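Choline dehydrogenase and related flavoproteins (Aspergillus oryzae, PDB 3Q9T) is a formate oxidase of the glucose-methanol-choline oxidoreductase family, a flavoenzyme that carries 8-formyl-FAD and oxidises formate. Local coordinates at residues F99-G104 against K131-H136; A543-I548 against Y559-K564; R140-E145 against A160-E165. All coordinates share one frame; numbering follows the deposited sequence.

Contact 1 of 3, residues F99-G104 against K131-H136; sequences FTWVPG and KSATYH. With FAY ([(2R,3S,4R,5R)-5-(6-amino-9H-purin-9-yl)-3,4-dihydroxytetrahydrofuran-2-yl]methyl (2R,3S,4S)-5-(8-formyl-7-methyl-2,4-dioxo-3,4-dihydrobenzo[g]pteridin-10(2H)-yl)-2,3,4-trihydroxypentyl dihydrogen diphosphate), chain D.
Trp101 reaches out from its short strand and brings the six-membered half of its indole up to Ser132 and Ala133, and all the apolar contact between 99-104 and 131-136 is made there. The closest approach is from Trp101 CZ2 to Ala133 CB, 3.9 Å. Next along the ring, Trp101 CH2 lies 4.4 Å from Ser132 CB, and both carbons arrive obliquely to the indole plane. With CG anti to the backbone N (chi1 -180°), the indole stretches far enough to bridge backbones whose nearest CA atoms, those of Trp101 and Ala133, are 9.8 Å apart. Ile157 of strand 155-159 touches both Trp101 and Ala133, while Asn556 of helix 555-572 packs on the indole as well.

Polar groups in the two segments look for partners elsewhere. Ser132 gives its CB to the tryptophan, but its OG is hydrogen-bonded to Glu563 on the helix. On the other segment the backbone reads the pyrimidine end of the flavin: FAY N3 donates to Thr100 O at 3.0 Å, with an N-H...O angle of 147°. A weaker bond runs the opposite way, from Thr100 N to FAY O4 at 3.4 Å, and its angle of 131° is well short of straight. Thr100 O has a second donor in NE2 of Gln555, so two N-H groups grip this one carbonyl. Phe99 and Trp101 pair through their backbones with Thr202 and Cys200 of strand 195-204.

The chemistry is thus divided between neighbours: Trp101 offers the CZ2-CH2 side of its indole to the CB atoms of Ala133 and Ser132, and its side chain serves packing alone in this contact, while flavin recognition by Thr100 rests on hydrogen bonds from main-chain atoms.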
loop_
_atom_site.group_PDB
_atom_site.type_symbol
_atom_site.label_atom_id
_atom_site.label_comp_id
_atom_site.label_asym_id
_atom_site.label_seq_id
_atom_site.Cartn_x
_atom_site.Cartn_y
_atom_site.Cartn_z
ATOM N N PHE A 99 -21.688 -9.733 12.929
ATOM C CA PHE A 99 -22.916 -10.022 13.672
ATOM C C PHE A 99 -23.598 -8.869 14.391
ATOM O O PHE A 99 -24.816 -8.906 14.567
ATOM C CB PHE A 99 -22.678 -11.163 14.666
ATOM C CG PHE A 99 -21.971 -12.319 14.077
ATOM C CD1 PHE A 99 -22.630 -13.176 13.190
ATOM C CD2 PHE A 99 -20.649 -12.572 14.393
ATOM C CE1 PHE A 99 -21.975 -14.276 12.637
ATOM C CE2 PHE A 99 -19.985 -13.666 13.833
ATOM C CZ PHE A 99 -20.657 -14.510 12.944
ATOM N N THR A 100 -22.830 -7.874 14.824
ATOM C CA THR A 100 -23.389 -6.790 15.623
ATOM C C THR A 100 -24.609 -6.155 14.964
ATOM O O THR A 100 -24.645 -5.929 13.753
ATOM C CB THR A 100 -22.373 -5.701 15.965
ATOM O OG1 THR A 100 -21.099 -6.292 16.259
ATOM C CG2 THR A 100 -22.851 -4.927 17.189
ATOM N N TRP A 101 -25.620 -5.898 15.785
ATOM C CA TRP A 101 -26.901 -5.397 15.313
ATOM C C TRP A 101 -27.227 -4.159 16.106
ATOM O O TRP A 101 -27.605 -4.250 17.279
ATOM C CB TRP A 101 -27.974 -6.449 15.523
ATOM C CG TRP A 101 -29.352 -6.058 15.064
ATOM C CD1 TRP A 101 -30.319 -5.459 15.810
ATOM C CD2 TRP A 101 -29.930 -6.288 13.766
ATOM N NE1 TRP A 101 -31.460 -5.292 15.061
ATOM C CE2 TRP A 101 -31.249 -5.793 13.803
ATOM C CE3 TRP A 101 -29.454 -6.857 12.578
ATOM C CZ2 TRP A 101 -32.098 -5.844 12.702
ATOM C CZ3 TRP A 101 -30.296 -6.909 11.485
ATOM C CH2 TRP A 101 -31.607 -6.404 11.551
ATOM N N VAL A 102 -27.092 -3.009 15.450
ATOM C CA VAL A 102 -27.174 -1.723 16.110
ATOM C C VAL A 102 -27.584 -0.685 15.060
ATOM O O VAL A 102 -26.997 -0.626 13.993
ATOM C CB VAL A 102 -25.817 -1.386 16.794
ATOM C CG1 VAL A 102 -24.664 -1.512 15.788
ATOM C CG2 VAL A 102 -25.841 -0.009 17.440
ATOM N N PRO A 103 -28.640 0.097 15.338
ATOM C CA PRO A 103 -29.189 0.984 14.308
ATOM C C PRO A 103 -28.417 2.279 14.094
ATOM O O PRO A 103 -28.173 2.638 12.939
ATOM C CB PRO A 103 -30.586 1.315 14.848
ATOM C CG PRO A 103 -30.417 1.254 16.336
ATOM C CD PRO A 103 -29.466 0.089 16.559
ATOM N N GLY A 104 -28.072 2.981 15.175
ATOM C CA GLY A 104 -27.484 4.297 15.058
ATOM C C GLY A 104 -28.282 5.401 15.742
ATOM O O GLY A 104 -29.313 5.157 16.360
ATOM N N LYS A 131 -38.231 -4.502 11.539
ATOM C CA LYS A 131 -39.045 -5.490 10.838
ATOM C C LYS A 131 -38.354 -6.830 10.552
ATOM O O LYS A 131 -38.986 -7.884 10.648
ATOM C CB LYS A 131 -39.612 -4.897 9.543
ATOM C CG LYS A 131 -40.801 -5.674 8.979
ATOM C CD LYS A 131 -41.408 -4.973 7.768
ATOM C CE LYS A 131 -42.526 -5.786 7.131
ATOM N NZ LYS A 131 -43.116 -5.036 5.991
ATOM N N SER A 132 -37.071 -6.796 10.189
ATOM C CA SER A 132 -36.370 -8.003 9.756
ATOM C C SER A 132 -36.130 -9.023 10.875
ATOM O O SER A 132 -35.937 -10.209 10.622
ATOM C CB SER A 132 -35.014 -7.635 9.135
ATOM O OG SER A 132 -35.142 -6.579 8.201
ATOM N N ALA A 133 -36.113 -8.542 12.114
ATOM C CA ALA A 133 -35.619 -9.324 13.237
ATOM C C ALA A 133 -36.738 -9.922 14.088
ATOM O O ALA A 133 -37.793 -9.306 14.274
ATOM C CB ALA A 133 -34.708 -8.442 14.123
ATOM N N THR A 134 -36.481 -11.122 14.606
ATOM C CA THR A 134 -37.213 -11.625 15.751
ATOM C C THR A 134 -36.257 -11.692 16.935
ATOM O O THR A 134 -35.322 -12.503 16.945
ATOM C CB THR A 134 -37.810 -13.011 15.508
ATOM O OG1 THR A 134 -38.815 -12.930 14.486
ATOM C CG2 THR A 134 -38.455 -13.535 16.791
ATOM N N TYR A 135 -36.487 -10.824 17.918
ATOM C CA TYR A 135 -35.686 -10.772 19.152
ATOM C C TYR A 135 -35.936 -11.948 20.097
ATOM O O TYR A 135 -37.095 -12.313 20.358
ATOM C CB TYR A 135 -36.011 -9.467 19.895
ATOM C CG TYR A 135 -35.296 -9.235 21.209
ATOM C CD1 TYR A 135 -33.979 -8.765 21.235
ATOM C CD2 TYR A 135 -35.951 -9.429 22.429
ATOM C CE1 TYR A 135 -33.315 -8.521 22.448
ATOM C CE2 TYR A 135 -35.299 -9.189 23.655
ATOM C CZ TYR A 135 -33.980 -8.730 23.654
ATOM O OH TYR A 135 -33.321 -8.483 24.844
ATOM N N HIS A 136 -34.846 -12.507 20.629
ATOM C CA HIS A 136 -34.894 -13.474 21.735
ATOM C C HIS A 136 -34.065 -13.024 22.949
ATOM O O HIS A 136 -33.033 -12.371 22.799
ATOM C CB HIS A 136 -34.366 -14.833 21.298
ATOM C CG HIS A 136 -35.022 -15.376 20.074
ATOM N ND1 HIS A 136 -36.058 -16.280 20.128
ATOM C CD2 HIS A 136 -34.778 -15.160 18.759
ATOM C CE1 HIS A 136 -36.432 -16.592 18.900
ATOM N NE2 HIS A 136 -35.672 -15.925 18.051
HETATM P P FAY D . -25.482 -5.074 1.034
HETATM N N1 FAY D . -22.211 -4.570 9.766
HETATM C C2 FAY D . -22.781 -4.757 11.023
HETATM O O2 FAY D . -23.869 -4.259 11.286
HETATM N N3 FAY D . -22.401 -5.841 11.786
HETATM C C4 FAY D . -21.142 -6.360 11.612
HETATM O O4 FAY D . -20.527 -6.727 12.630
HETATM N N5 FAY D . -19.293 -6.694 10.140
HETATM C C6 FAY D . -17.720 -7.510 8.597
HETATM C C7 FAY D . -17.275 -7.699 7.301
HETATM C C8 FAY D . -17.985 -7.129 6.239
HETATM O O8 FAY D . -18.303 -7.196 3.919
HETATM C C9 FAY D . -19.202 -6.482 6.492
HETATM P PA FAY D . -23.982 -7.287 0.106
HETATM C "C1'" FAY D . -21.599 -4.845 6.954
HETATM C C10 FAY D . -21.069 -5.252 9.418
HETATM N N10 FAY D . -20.712 -5.394 8.074
HETATM N N1A FAY D . -22.778 -10.446 -10.294
HETATM O O1A FAY D . -22.515 -7.447 -0.119
HETATM C C1B FAY D . -23.607 -9.996 -5.128
HETATM O O1P FAY D . -26.823 -5.708 0.753
HETATM C "C2'" FAY D . -22.749 -5.816 6.601
HETATM O "O2'" FAY D . -22.212 -7.087 6.527
HETATM C C2A FAY D . -23.608 -11.218 -9.502
HETATM O O2A FAY D . -24.480 -7.927 1.366
HETATM C C2B FAY D . -22.629 -10.309 -4.010
HETATM O O2B FAY D . -22.068 -11.605 -4.105
HETATM O O2P FAY D . -25.499 -3.592 0.706
HETATM C "C3'" FAY D . -23.691 -5.589 5.373
HETATM O "O3'" FAY D . -24.045 -6.762 4.644
HETATM N N3A FAY D . -23.713 -10.969 -8.143
HETATM C C3B FAY D . -23.520 -10.187 -2.793
HETATM O O3B FAY D . -24.221 -11.394 -2.627
HETATM O O3P FAY D . -24.357 -5.737 0.091
HETATM C "C4'" FAY D . -23.219 -4.568 4.369
HETATM O "O4'" FAY D . -22.875 -3.411 5.127
HETATM C C4A FAY D . -22.999 -9.956 -7.589
HETATM C C4B FAY D . -24.533 -9.142 -3.194
HETATM O O4B FAY D . -24.433 -8.990 -4.599
HETATM C C4X FAY D . -20.473 -6.050 10.412
HETATM C "C5'" FAY D . -24.319 -4.274 3.320
HETATM O "O5'" FAY D . -24.938 -5.323 2.561
HETATM C C5A FAY D . -22.165 -9.163 -8.372
HETATM C C5B FAY D . -24.284 -7.828 -2.480
HETATM O O5B FAY D . -24.751 -7.960 -1.159
HETATM C C5X FAY D . -18.808 -6.679 8.851
HETATM C C6A FAY D . -22.046 -9.411 -9.738
HETATM N N6A FAY D . -21.169 -8.714 -10.473
HETATM N N7A FAY D . -21.593 -8.242 -7.569
HETATM C C7M FAY D . -15.930 -8.356 7.100
HETATM C C8A FAY D . -22.042 -8.416 -6.308
HETATM C C8M FAY D . -17.729 -7.657 4.880
HETATM C C9A FAY D . -19.605 -6.204 7.796
HETATM N N9A FAY D . -22.904 -9.473 -6.307
#

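Contact 2 of 3, residues A543-I548 against Y559-K564. With FAY ([(2R,3S,4R,5R)-5-(6-amino-9H-purin-9-yl)-3,4-dihydroxytetrahydrofuran-2-yl]methyl (2R,3S,4S)-5-(8-formyl-7-methyl-2,4-dioxo-3,4-dihydrobenzo[g]pteridin-10(2H)-yl)-2,3,4-trihydroxypentyl dihydrogen diphosphate), chain D.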
loop_
_atom_site.group_PDB
_atom_site.type_symbol
_atom_site.label_atom_id
_atom_site.label_comp_id
_atom_site.label_asym_id
_atom_site.label_seq_id
_atom_site.Cartn_x
_atom_site.Cartn_y
_atom_site.Cartn_z
ATOM N N ALA A 543 -26.496 -0.908 0.550
ATOM C CA ALA A 543 -25.776 0.141 1.284
ATOM C C ALA A 543 -25.349 1.362 0.445
ATOM O O ALA A 543 -24.921 2.377 1.004
ATOM C CB ALA A 543 -24.588 -0.445 2.018
ATOM N N SER A 544 -25.463 1.286 -0.881
ATOM C CA SER A 544 -25.004 2.412 -1.714
ATOM C C SER A 544 -26.018 3.535 -1.699
ATOM O O SER A 544 -25.769 4.665 -2.121
ATOM C CB SER A 544 -24.711 1.958 -3.149
ATOM O OG SER A 544 -25.804 1.270 -3.710
ATOM N N VAL A 545 -27.179 3.180 -1.181
ATOM C CA VAL A 545 -28.321 4.043 -1.111
ATOM C C VAL A 545 -28.188 5.014 0.063
ATOM O O VAL A 545 -28.680 6.146 0.010
ATOM C CB VAL A 545 -29.568 3.141 -0.998
ATOM C CG1 VAL A 545 -30.506 3.590 0.088
ATOM C CG2 VAL A 545 -30.236 3.003 -2.352
ATOM N N ILE A 546 -27.485 4.566 1.100
ATOM C CA ILE A 546 -27.308 5.305 2.360
ATOM C C ILE A 546 -26.613 6.657 2.200
ATOM O O ILE A 546 -25.460 6.724 1.781
ATOM C CB ILE A 546 -26.563 4.431 3.385
ATOM C CG1 ILE A 546 -27.408 3.190 3.699
ATOM C CG2 ILE A 546 -26.260 5.206 4.653
ATOM C CD1 ILE A 546 -26.664 2.102 4.512
ATOM N N PRO A 547 -27.328 7.745 2.521
ATOM C CA PRO A 547 -26.852 9.111 2.255
ATOM C C PRO A 547 -25.969 9.733 3.363
ATOM O O PRO A 547 -25.236 10.675 3.089
ATOM C CB PRO A 547 -28.154 9.902 2.110
ATOM C CG PRO A 547 -29.099 9.189 3.032
ATOM C CD PRO A 547 -28.718 7.725 3.021
ATOM N N ILE A 548 -26.068 9.232 4.586
ATOM C CA ILE A 548 -25.220 9.667 5.700
ATOM C C ILE A 548 -24.940 8.433 6.552
ATOM O O ILE A 548 -25.869 7.817 7.075
ATOM C CB ILE A 548 -25.923 10.692 6.591
ATOM C CG1 ILE A 548 -26.365 11.907 5.785
ATOM C CG2 ILE A 548 -24.993 11.139 7.724
ATOM C CD1 ILE A 548 -27.057 12.955 6.627
ATOM N N TYR A 559 -30.590 -3.726 6.234
ATOM C CA TYR A 559 -31.852 -4.450 6.260
ATOM C C TYR A 559 -33.003 -3.452 6.264
ATOM O O TYR A 559 -33.965 -3.618 5.537
ATOM C CB TYR A 559 -31.952 -5.348 7.486
ATOM C CG TYR A 559 -31.223 -6.672 7.378
ATOM C CD1 TYR A 559 -31.778 -7.735 6.677
ATOM C CD2 TYR A 559 -29.993 -6.870 8.010
ATOM C CE1 TYR A 559 -31.120 -8.957 6.585
ATOM C CE2 TYR A 559 -29.333 -8.100 7.936
ATOM C CZ TYR A 559 -29.903 -9.135 7.219
ATOM O OH TYR A 559 -29.265 -10.352 7.145
ATOM N N ALA A 560 -32.907 -2.405 7.076
ATOM C CA ALA A 560 -33.966 -1.382 7.080
ATOM C C ALA A 560 -34.249 -0.869 5.665
ATOM O O ALA A 560 -35.412 -0.690 5.275
ATOM C CB ALA A 560 -33.600 -0.218 7.987
ATOM N N VAL A 561 -33.179 -0.608 4.912
ATOM C CA VAL A 561 -33.309 -0.108 3.551
ATOM C C VAL A 561 -34.087 -1.095 2.667
ATOM O O VAL A 561 -34.974 -0.699 1.902
ATOM C CB VAL A 561 -31.934 0.209 2.919
ATOM C CG1 VAL A 561 -32.032 0.169 1.402
ATOM C CG2 VAL A 561 -31.416 1.585 3.414
ATOM N N GLY A 562 -33.756 -2.375 2.794
ATOM C CA GLY A 562 -34.444 -3.418 2.064
ATOM C C GLY A 562 -35.910 -3.538 2.446
ATOM O O GLY A 562 -36.753 -3.749 1.578
ATOM N N GLU A 563 -36.222 -3.394 3.735
ATOM C CA GLU A 563 -37.594 -3.557 4.202
ATOM C C GLU A 563 -38.439 -2.417 3.644
ATOM O O GLU A 563 -39.538 -2.641 3.137
ATOM C CB GLU A 563 -37.668 -3.588 5.738
ATOM C CG GLU A 563 -36.995 -4.771 6.409
ATOM C CD GLU A 563 -37.825 -6.046 6.393
ATOM O OE1 GLU A 563 -38.804 -6.138 5.625
ATOM O OE2 GLU A 563 -37.495 -6.972 7.164
ATOM N N LYS A 564 -37.912 -1.200 3.711
ATOM C CA LYS A 564 -38.631 -0.045 3.197
ATOM C C LYS A 564 -38.800 -0.165 1.688
ATOM O O LYS A 564 -39.884 0.059 1.158
ATOM C CB LYS A 564 -37.935 1.265 3.574
ATOM C CG LYS A 564 -38.659 2.535 3.073
ATOM C CD LYS A 564 -38.078 3.807 3.707
ATOM C CE LYS A 564 -38.777 5.074 3.228
ATOM N NZ LYS A 564 -40.265 4.948 3.266
HETATM P P FAY D . -25.482 -5.074 1.034
HETATM N N1 FAY D . -22.211 -4.570 9.766
HETATM C C2 FAY D . -22.781 -4.757 11.023
HETATM O O2 FAY D . -23.869 -4.259 11.286
HETATM N N3 FAY D . -22.401 -5.841 11.786
HETATM C C4 FAY D . -21.142 -6.360 11.612
HETATM O O4 FAY D . -20.527 -6.727 12.630
HETATM N N5 FAY D . -19.293 -6.694 10.140
HETATM C C6 FAY D . -17.720 -7.510 8.597
HETATM C C7 FAY D . -17.275 -7.699 7.301
HETATM C C8 FAY D . -17.985 -7.129 6.239
HETATM O O8 FAY D . -18.303 -7.196 3.919
HETATM C C9 FAY D . -19.202 -6.482 6.492
HETATM P PA FAY D . -23.982 -7.287 0.106
HETATM C "C1'" FAY D . -21.599 -4.845 6.954
HETATM C C10 FAY D . -21.069 -5.252 9.418
HETATM N N10 FAY D . -20.712 -5.394 8.074
HETATM N N1A FAY D . -22.778 -10.446 -10.294
HETATM O O1A FAY D . -22.515 -7.447 -0.119
HETATM C C1B FAY D . -23.607 -9.996 -5.128
HETATM O O1P FAY D . -26.823 -5.708 0.753
HETATM C "C2'" FAY D . -22.749 -5.816 6.601
HETATM O "O2'" FAY D . -22.212 -7.087 6.527
HETATM C C2A FAY D . -23.608 -11.218 -9.502
HETATM O O2A FAY D . -24.480 -7.927 1.366
HETATM C C2B FAY D . -22.629 -10.309 -4.010
HETATM O O2B FAY D . -22.068 -11.605 -4.105
HETATM O O2P FAY D . -25.499 -3.592 0.706
HETATM C "C3'" FAY D . -23.691 -5.589 5.373
HETATM O "O3'" FAY D . -24.045 -6.762 4.644
HETATM N N3A FAY D . -23.713 -10.969 -8.143
HETATM C C3B FAY D . -23.520 -10.187 -2.793
HETATM O O3B FAY D . -24.221 -11.394 -2.627
HETATM O O3P FAY D . -24.357 -5.737 0.091
HETATM C "C4'" FAY D . -23.219 -4.568 4.369
HETATM O "O4'" FAY D . -22.875 -3.411 5.127
HETATM C C4A FAY D . -22.999 -9.956 -7.589
HETATM C C4B FAY D . -24.533 -9.142 -3.194
HETATM O O4B FAY D . -24.433 -8.990 -4.599
HETATM C C4X FAY D . -20.473 -6.050 10.412
HETATM C "C5'" FAY D . -24.319 -4.274 3.320
HETATM O "O5'" FAY D . -24.938 -5.323 2.561
HETATM C C5A FAY D . -22.165 -9.163 -8.372
HETATM C C5B FAY D . -24.284 -7.828 -2.480
HETATM O O5B FAY D . -24.751 -7.960 -1.159
HETATM C C5X FAY D . -18.808 -6.679 8.851
HETATM C C6A FAY D . -22.046 -9.411 -9.738
HETATM N N6A FAY D . -21.169 -8.714 -10.473
HETATM N N7A FAY D . -21.593 -8.242 -7.569
HETATM C C7M FAY D . -15.930 -8.356 7.100
HETATM C C8A FAY D . -22.042 -8.416 -6.308
HETATM C C8M FAY D . -17.729 -7.657 4.880
HETATM C C9A FAY D . -19.605 -6.204 7.796
HETATM N N9A FAY D . -22.904 -9.473 -6.307
#
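Val561 points from helix 555-572 at the loop after strand 538-540, and its two methyls straddle one methyl of Val545. Val545 CG1 is 4.0 Å from Val561 CG1 and just as far from Val561 CG2, so it is shared between the two branches. The valines pass one another pointing in opposite directions. Val561 has CG1 anti to its backbone N (chi1 157°), which leaves CG2 beside that N and turned to Ile546, whose CG1 is 4.3 Å away. Val545 itself is nearly eclipsed about its first torsion, at 133°. Ile546 leaves its backbone across the line to the helix, yet the side chain, extended at chi2, reaches Val561 as well as Ser557 and Val558.

This is the closing strand-loop-helix unit of the Rossmann-type FAD-binding fold: strand 538-540 is the edge of the parallel sheet, the loop brings Ala543 to the cofactor's diphosphate, and the helix follows. Ala543 opens the segment with its N-H aimed almost straight at a phosphate oxygen, Ala543 N to FAY O2P being 2.9 Å at 166°. Its CB sits beside the same oxygen, 3.5 Å from FAY O2P, and also packs on Val558. Gln555 N, at the start of the helix, bonds FAY too. Farther along, Glu563 forms a salt bridge with Arg24, and Lys564 one with Glu119.

Contact 3 of 3, residues R140-E145 against A160-E165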
loop_
_atom_site.group_PDB
_atom_site.type_symbol
_atom_site.label_atom_id
_atom_site.label_comp_id
_atom_site.label_asym_id
_atom_site.label_seq_id
_atom_site.Cartn_x
_atom_site.Cartn_y
_atom_site.Cartn_z
ATOM N N ARG A 140 -33.212 -14.581 29.844
ATOM C CA ARG A 140 -33.981 -13.593 30.604
ATOM C C ARG A 140 -33.086 -12.582 31.348
ATOM O O ARG A 140 -33.368 -12.213 32.486
ATOM C CB ARG A 140 -34.916 -14.328 31.584
ATOM C CG ARG A 140 -35.514 -15.622 30.981
ATOM C CD ARG A 140 -36.728 -16.164 31.752
ATOM N NE ARG A 140 -37.746 -15.137 31.911
ATOM C CZ ARG A 140 -38.747 -14.919 31.059
ATOM N NH1 ARG A 140 -38.902 -15.676 29.972
ATOM N NH2 ARG A 140 -39.608 -13.938 31.305
ATOM N N LEU A 141 -32.024 -12.120 30.684
ATOM C CA LEU A 141 -31.021 -11.262 31.308
ATOM C C LEU A 141 -31.285 -9.770 31.116
ATOM O O LEU A 141 -30.724 -8.932 31.833
ATOM C CB LEU A 141 -29.636 -11.582 30.747
ATOM C CG LEU A 141 -29.091 -12.980 30.979
ATOM C CD1 LEU A 141 -27.703 -13.113 30.374
ATOM C CD2 LEU A 141 -29.061 -13.245 32.475
ATOM N N TYR A 142 -32.130 -9.422 30.156
ATOM C CA TYR A 142 -32.287 -8.003 29.823
ATOM C C TYR A 142 -33.718 -7.505 29.948
ATOM O O TYR A 142 -34.666 -8.287 29.965
ATOM C CB TYR A 142 -31.674 -7.701 28.439
ATOM C CG TYR A 142 -30.216 -8.140 28.382
ATOM C CD1 TYR A 142 -29.195 -7.315 28.868
ATOM C CD2 TYR A 142 -29.871 -9.407 27.926
ATOM C CE1 TYR A 142 -27.861 -7.728 28.850
ATOM C CE2 TYR A 142 -28.544 -9.832 27.914
ATOM C CZ TYR A 142 -27.549 -8.991 28.374
ATOM O OH TYR A 142 -26.246 -9.427 28.366
ATOM N N SER A 143 -33.857 -6.191 30.032
ATOM C CA SER A 143 -35.154 -5.560 30.200
ATOM C C SER A 143 -36.156 -6.056 29.175
ATOM O O SER A 143 -35.849 -6.150 27.983
ATOM C CB SER A 143 -35.020 -4.042 30.126
ATOM O OG SER A 143 -36.287 -3.406 30.127
ATOM N N PRO A 144 -37.365 -6.395 29.640
ATOM C CA PRO A 144 -38.388 -6.852 28.703
ATOM C C PRO A 144 -38.781 -5.754 27.715
ATOM O O PRO A 144 -39.335 -6.064 26.666
ATOM C CB PRO A 144 -39.566 -7.245 29.616
ATOM C CG PRO A 144 -39.294 -6.606 30.942
ATOM C CD PRO A 144 -37.798 -6.479 31.048
ATOM N N GLU A 145 -38.490 -4.494 28.031
ATOM C CA GLU A 145 -38.731 -3.405 27.084
ATOM C C GLU A 145 -37.997 -3.677 25.763
ATOM O O GLU A 145 -38.509 -3.382 24.694
ATOM C CB GLU A 145 -38.276 -2.055 27.664
ATOM C CG GLU A 145 -39.050 -1.589 28.903
ATOM C CD GLU A 145 -38.670 -0.174 29.374
ATOM O OE1 GLU A 145 -38.503 0.736 28.523
ATOM O OE2 GLU A 145 -38.548 0.030 30.605
ATOM N N ALA A 160 -25.719 -10.873 22.814
ATOM C CA ALA A 160 -24.685 -11.896 22.706
ATOM C C ALA A 160 -24.978 -13.014 23.704
ATOM O O ALA A 160 -25.321 -12.747 24.862
ATOM C CB ALA A 160 -23.302 -11.295 22.966
ATOM N N GLU A 161 -24.869 -14.256 23.245
ATOM C CA GLU A 161 -24.997 -15.415 24.126
ATOM C C GLU A 161 -23.678 -15.517 24.870
ATOM O O GLU A 161 -22.689 -16.017 24.330
ATOM C CB GLU A 161 -25.332 -16.674 23.302
ATOM C CG GLU A 161 -26.646 -16.476 22.500
ATOM C CD GLU A 161 -26.991 -17.592 21.503
ATOM O OE1 GLU A 161 -28.197 -17.928 21.390
ATOM O OE2 GLU A 161 -26.081 -18.111 20.813
ATOM N N LEU A 162 -23.665 -15.002 26.102
ATOM C CA LEU A 162 -22.427 -14.736 26.821
ATOM C C LEU A 162 -21.561 -15.970 27.052
ATOM O O LEU A 162 -22.066 -17.025 27.431
ATOM C CB LEU A 162 -22.725 -14.031 28.147
ATOM C CG LEU A 162 -23.293 -12.630 27.939
ATOM C CD1 LEU A 162 -23.762 -12.007 29.253
ATOM C CD2 LEU A 162 -22.268 -11.734 27.224
ATOM N N ILE A 163 -20.258 -15.831 26.808
ATOM C CA ILE A 163 -19.290 -16.880 27.138
ATOM C C ILE A 163 -19.012 -16.893 28.646
ATOM O O ILE A 163 -18.570 -15.877 29.189
ATOM C CB ILE A 163 -17.938 -16.621 26.437
ATOM C CG1 ILE A 163 -18.125 -16.553 24.921
ATOM C CG2 ILE A 163 -16.924 -17.707 26.808
ATOM C CD1 ILE A 163 -16.845 -16.202 24.154
ATOM N N ASP A 164 -19.240 -18.025 29.321
ATOM C CA ASP A 164 -19.055 -18.080 30.786
ATOM C C ASP A 164 -17.656 -17.661 31.275
ATOM O O ASP A 164 -17.526 -16.850 32.193
ATOM C CB ASP A 164 -19.421 -19.459 31.347
ATOM C CG ASP A 164 -20.927 -19.695 31.375
ATOM O OD1 ASP A 164 -21.358 -20.870 31.392
ATOM O OD2 ASP A 164 -21.686 -18.698 31.375
ATOM N N GLU A 165 -16.625 -18.222 30.654
ATOM C CA GLU A 165 -15.241 -17.924 30.995
ATOM C C GLU A 165 -14.893 -16.441 30.858
ATOM O O GLU A 165 -13.959 -15.957 31.495
ATOM C CB GLU A 165 -14.323 -18.755 30.114
ATOM C CG GLU A 165 -12.847 -18.480 30.303
ATOM C CD GLU A 165 -11.977 -19.442 29.507
ATOM O OE1 GLU A 165 -12.532 -20.195 28.674
ATOM O OE2 GLU A 165 -10.742 -19.445 29.720
HETATM O O HOH W 1 -25.334 -10.401 26.222
#
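The loops that carry Leu141 and Tyr142 on one side and Leu162 on the other keep their backbones apart, Leu141 and Glu161 being the nearest pair at 10.3 Å between CA atoms. Side chains span the gap. One methyl of Leu162 does the touching: its CD1 is 3.7 Å from Tyr142 OH and 4.2 Å from Leu141 CD1, so it sits against the far end of the phenol and the tip of the other leucine. Tyr142 and Leu162 meet at a slant. With CG beside its backbone N (chi1 -55°), Tyr142 directs the hydroxyl end of its phenol at that methyl.

The phenol oxygen also has a polar link. A water lies 2.5 Å from Tyr142 OH and donates to Ala160 O over 2.7 Å, so Tyr142 joins the second loop both through its hydroxyl's contact with the Leu162 methyl and through a water bridge. Its ring stacks on His159 and meets His198 at an angle. Both Leu141 N and Tyr142 N bond to the carboxylate of Asp137, which holds the turn behind them.

Farther on, Ser143 OG accepts from Glu145 N (3.2 Å, 147°), an ST turn at the start of a short 3-10 segment. The contact lies at the protein surface, away from the flavin, and joins the loops that leave two parallel neighbouring strands, 133-136 and 155-159, of the large mixed sheet.

From the N terminus, contact 1 comes first: residues 99-104 run into a largely helical excursion that returns as 131-136. Contact 3 opens just after, closing the shorter loop from 140 to 165 with strand 155-159 inside it. Contact 2 closes a short loop-and-helix connection near the C terminus, between 543 and 564. The three follow in series, with none nested or crossing. Contact 1 touches both others: Trp101 CZ3 packs 3.5 Å from Tyr559 CD2 of contact 2, and Tyr135 OH is 4.0 Å from Tyr142 CB of contact 3. Contacts 1 and 2 both reach FAY, joining the mixed sheet to the last Rossmann-type helix, whereas contacts 2 and 3 stay about 16 Å apart at nearest atoms.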